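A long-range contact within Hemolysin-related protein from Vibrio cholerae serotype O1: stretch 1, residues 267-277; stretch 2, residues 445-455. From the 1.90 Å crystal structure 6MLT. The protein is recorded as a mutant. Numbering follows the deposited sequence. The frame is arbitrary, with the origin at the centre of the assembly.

Stretch 1 267-277: NNLSNPGGSVQ
Stretch 2 445-455: IVYAGYYAVDM

Stretch 2 is a beta hairpin: strands 445-448 and 452-455 are joined by a turn at Gly-449 to Tyr-451 and tied by Tyr-447 N to Asp-454 O (3.1 Å), Asp-454 N to Tyr-447 O (2.9 Å) and Gly-449 N to Ala-452 O (2.8 Å). Stretch 1, without regular helix or strand, runs antiparallel to the first strand and past the turn, with CA-CA separations of 5.3 Å for Asn-271 and Tyr-451, 4.4 Å for Gly-274 and Gly-449, and 4.6 Å for Gln-277 and Tyr-447. The contact buries 633 Å², both sides summed.

Stretch 1 opens with a type I turn from Asn-268 to Asn-271, closed by Asn-271 N to Asn-268 O (3.1 Å). Asn-268 (chi1 t, chi2 3°) turns OD1 forward along the turn to accept from Ser-270 OG at 2.6 Å, with Ser-270 in p, and weakly from Ser-270 N at 3.1 Å.

Asn-271 is the polar centre. Its backbone is extended (phi/psi -157/74) and its CB points sideways, but chi1 t and chi2 32° carry the amide to the hairpin turn. There OD1 accepts from Tyr-451 N (2.9 Å) and Ala-452 N (3.0 Å), while ND2 donates to Ala-452 O (2.9 Å) and Asp-454 OD2 (2.9 Å), so both amide ends are used twice. Asp-454 (chi1 m, chi2 -10°) points toward stretch 1; its OD2 also receives protons from two waters, at 2.7 Å each, which accept from Asn-268 ND2 at 3.0 and 2.8 Å. The first of these waters donates to Tyr-447 OH (2.6 Å).

Next, Pro-272 O accepts from Tyr-450 N (2.8 Å, 168°). Its C-gamma-endo ring packs CG against Tyr-450 CD2 (4.1 Å) and CD against Tyr-451 CE2 (3.7 Å); both tyrosines are m, with chi2 -79° and -40°. Ser-270 O lies at the edge of the Tyr-451 ring, 3.2 Å from its CD2.

Gly-273 (84/-161) and Gly-274 (107/121) adopt backbone angles that call for glycine. A CB would also strike Tyr-450 CD2 or Tyr-447 CD2, respectively; on Gly-449 it would hit Asn-271 OD1 and Pro-272 O. Gly-274 CA also makes a CA-H...O contact with Ala-448 O at 3.3 Å.

Tyr-447 (chi1 p, chi2 -83°) brings its ring beside Gly-273 and Gly-274, with CD2 3.9 Å from Gly-274 CA, and a water donating to Asn-271 O and Gly-273 O, 2.7 Å from each, accepts from its OH at 2.7 Å. Gln-277 (chi1 -21°, between wells; chi2 p) sets CB 4.2 Å from Tyr-447 CB, while its CA meets Val-446 O at 3.2 Å.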

# COMPACT_ATOMS: atom_id res chain seq x y z
N ASN A 267 -7.90 -10.47 -20.05
CA ASN A 267 -8.89 -9.77 -20.85
C ASN A 267 -10.20 -10.50 -20.65
O ASN A 267 -10.27 -11.71 -20.88
CB ASN A 267 -8.51 -9.72 -22.32
CG ASN A 267 -9.65 -9.26 -23.20
OD1 ASN A 267 -10.29 -10.07 -23.88
ND2 ASN A 267 -9.96 -7.97 -23.14
N ASN A 268 -11.23 -9.79 -20.19
CA ASN A 268 -12.48 -10.41 -19.78
C ASN A 268 -13.63 -9.80 -20.57
O ASN A 268 -14.13 -8.73 -20.21
CB ASN A 268 -12.70 -10.25 -18.28
CG ASN A 268 -13.95 -10.94 -17.81
OD1 ASN A 268 -14.64 -11.60 -18.59
ND2 ASN A 268 -14.26 -10.81 -16.53
N LEU A 269 -14.06 -10.49 -21.63
CA LEU A 269 -15.12 -9.96 -22.48
C LEU A 269 -16.48 -9.98 -21.79
O LEU A 269 -17.37 -9.22 -22.19
CB LEU A 269 -15.18 -10.75 -23.79
CG LEU A 269 -13.93 -10.63 -24.66
CD1 LEU A 269 -14.04 -11.53 -25.89
CD2 LEU A 269 -13.67 -9.19 -25.09
N SER A 270 -16.66 -10.82 -20.76
CA SER A 270 -17.89 -10.81 -19.98
C SER A 270 -17.95 -9.65 -18.99
O SER A 270 -19.01 -9.40 -18.41
CB SER A 270 -18.05 -12.14 -19.22
OG SER A 270 -17.15 -12.21 -18.13
N ASN A 271 -16.83 -8.94 -18.77
CA ASN A 271 -16.81 -7.75 -17.93
C ASN A 271 -15.62 -6.90 -18.34
O ASN A 271 -14.61 -6.85 -17.64
CB ASN A 271 -16.72 -8.11 -16.44
CG ASN A 271 -16.73 -6.88 -15.54
OD1 ASN A 271 -17.35 -5.86 -15.85
ND2 ASN A 271 -16.05 -6.98 -14.40
N PRO A 272 -15.70 -6.24 -19.49
CA PRO A 272 -14.58 -5.45 -19.99
C PRO A 272 -14.45 -4.13 -19.24
O PRO A 272 -15.23 -3.81 -18.35
CB PRO A 272 -14.94 -5.23 -21.46
CG PRO A 272 -16.42 -5.21 -21.46
CD PRO A 272 -16.85 -6.21 -20.41
N GLY A 273 -13.43 -3.37 -19.62
CA GLY A 273 -13.20 -2.09 -19.01
C GLY A 273 -12.39 -2.20 -17.73
O GLY A 273 -11.73 -3.21 -17.45
N GLY A 274 -12.48 -1.14 -16.93
CA GLY A 274 -11.71 -1.04 -15.70
C GLY A 274 -10.57 -0.05 -15.83
O GLY A 274 -9.71 -0.21 -16.69
N SER A 275 -10.57 1.00 -14.99
CA SER A 275 -9.52 2.01 -15.02
C SER A 275 -8.65 2.04 -13.77
O SER A 275 -7.58 2.65 -13.80
CB SER A 275 -10.11 3.41 -15.20
OG SER A 275 -10.59 3.93 -13.96
N VAL A 276 -9.09 1.42 -12.67
CA VAL A 276 -8.45 1.60 -11.38
C VAL A 276 -8.78 0.39 -10.52
O VAL A 276 -9.80 -0.27 -10.72
CB VAL A 276 -8.90 2.93 -10.71
CG1 VAL A 276 -10.40 2.89 -10.40
CG2 VAL A 276 -8.10 3.21 -9.43
N GLN A 277 -7.89 0.09 -9.58
CA GLN A 277 -8.06 -1.03 -8.66
C GLN A 277 -7.74 -0.58 -7.25
O GLN A 277 -7.08 0.44 -7.03
CB GLN A 277 -7.12 -2.21 -8.99
CG GLN A 277 -6.59 -2.24 -10.39
CD GLN A 277 -5.53 -1.17 -10.68
OE1 GLN A 277 -4.85 -0.66 -9.78
NE2 GLN A 277 -5.40 -0.81 -11.94
N ILE A 445 -6.97 -8.24 -5.44
CA ILE A 445 -7.02 -7.11 -6.37
C ILE A 445 -8.47 -6.99 -6.84
O ILE A 445 -9.02 -7.94 -7.40
CB ILE A 445 -6.09 -7.33 -7.58
CG1 ILE A 445 -4.64 -7.46 -7.11
CG2 ILE A 445 -6.23 -6.20 -8.58
CD1 ILE A 445 -3.78 -8.27 -8.06
N VAL A 446 -9.08 -5.84 -6.61
CA VAL A 446 -10.49 -5.66 -6.93
C VAL A 446 -10.64 -4.43 -7.81
O VAL A 446 -9.96 -3.42 -7.62
CB VAL A 446 -11.35 -5.54 -5.66
CG1 VAL A 446 -11.00 -4.30 -4.86
CG2 VAL A 446 -12.84 -5.57 -6.01
N TYR A 447 -11.55 -4.52 -8.79
CA TYR A 447 -11.82 -3.41 -9.68
C TYR A 447 -13.21 -3.56 -10.28
O TYR A 447 -13.77 -4.66 -10.33
CB TYR A 447 -10.78 -3.30 -10.80
CG TYR A 447 -10.94 -4.30 -11.93
CD1 TYR A 447 -10.45 -5.59 -11.82
CD2 TYR A 447 -11.58 -3.93 -13.11
CE1 TYR A 447 -10.58 -6.49 -12.85
CE2 TYR A 447 -11.71 -4.83 -14.15
CZ TYR A 447 -11.22 -6.11 -14.02
OH TYR A 447 -11.36 -7.00 -15.06
N ALA A 448 -13.74 -2.44 -10.75
CA ALA A 448 -15.04 -2.40 -11.41
C ALA A 448 -14.85 -2.26 -12.92
O ALA A 448 -14.05 -1.43 -13.37
CB ALA A 448 -15.88 -1.24 -10.88
N GLY A 449 -15.58 -3.07 -13.68
CA GLY A 449 -15.65 -2.95 -15.12
C GLY A 449 -16.96 -2.34 -15.57
O GLY A 449 -17.67 -1.70 -14.79
N TYR A 450 -17.28 -2.55 -16.85
CA TYR A 450 -18.56 -2.06 -17.36
C TYR A 450 -19.75 -2.74 -16.68
O TYR A 450 -20.80 -2.10 -16.50
CB TYR A 450 -18.65 -2.26 -18.87
CG TYR A 450 -17.98 -1.16 -19.66
CD1 TYR A 450 -18.61 0.06 -19.87
CD2 TYR A 450 -16.71 -1.35 -20.21
CE1 TYR A 450 -18.00 1.07 -20.60
CE2 TYR A 450 -16.10 -0.34 -20.94
CZ TYR A 450 -16.74 0.86 -21.13
OH TYR A 450 -16.13 1.86 -21.85
N TYR A 451 -19.60 -4.01 -16.30
CA TYR A 451 -20.72 -4.84 -15.86
C TYR A 451 -20.64 -5.33 -14.42
O TYR A 451 -21.68 -5.69 -13.85
CB TYR A 451 -20.85 -6.08 -16.76
CG TYR A 451 -21.04 -5.80 -18.24
CD1 TYR A 451 -21.84 -4.75 -18.68
CD2 TYR A 451 -20.42 -6.59 -19.19
CE1 TYR A 451 -22.01 -4.50 -20.04
CE2 TYR A 451 -20.57 -6.35 -20.54
CZ TYR A 451 -21.37 -5.30 -20.96
OH TYR A 451 -21.53 -5.07 -22.30
N ALA A 452 -19.45 -5.41 -13.82
CA ALA A 452 -19.34 -6.04 -12.51
C ALA A 452 -18.07 -5.59 -11.80
O ALA A 452 -17.12 -5.09 -12.41
CB ALA A 452 -19.33 -7.57 -12.63
N VAL A 453 -18.07 -5.81 -10.48
CA VAL A 453 -16.89 -5.67 -9.63
C VAL A 453 -16.31 -7.06 -9.43
O VAL A 453 -16.99 -7.96 -8.93
CB VAL A 453 -17.25 -5.01 -8.29
CG1 VAL A 453 -16.02 -4.97 -7.36
CG2 VAL A 453 -17.81 -3.61 -8.50
N ASP A 454 -15.04 -7.23 -9.80
CA ASP A 454 -14.36 -8.52 -9.76
C ASP A 454 -13.18 -8.48 -8.80
O ASP A 454 -12.40 -7.52 -8.81
CB ASP A 454 -13.88 -8.93 -11.15
CG ASP A 454 -15.02 -9.23 -12.11
OD1 ASP A 454 -16.17 -9.31 -11.63
OD2 ASP A 454 -14.78 -9.37 -13.33
N MET A 455 -13.05 -9.53 -8.00
CA MET A 455 -11.95 -9.71 -7.06
C MET A 455 -11.05 -10.83 -7.55
O MET A 455 -11.53 -11.93 -7.87
CB MET A 455 -12.48 -10.04 -5.67
CG MET A 455 -11.41 -10.41 -4.64
SD MET A 455 -10.49 -8.98 -4.06
CE MET A 455 -11.76 -8.13 -3.12
O HOH W 1 -12.39 -9.40 -14.66
O HOH W 2 -16.21 -11.37 -14.53
O HOH W 3 -12.06 -5.93 -17.46
O HOH W 4 -12.54 0.87 -12.94
O HOH W 5 -12.46 0.06 -9.96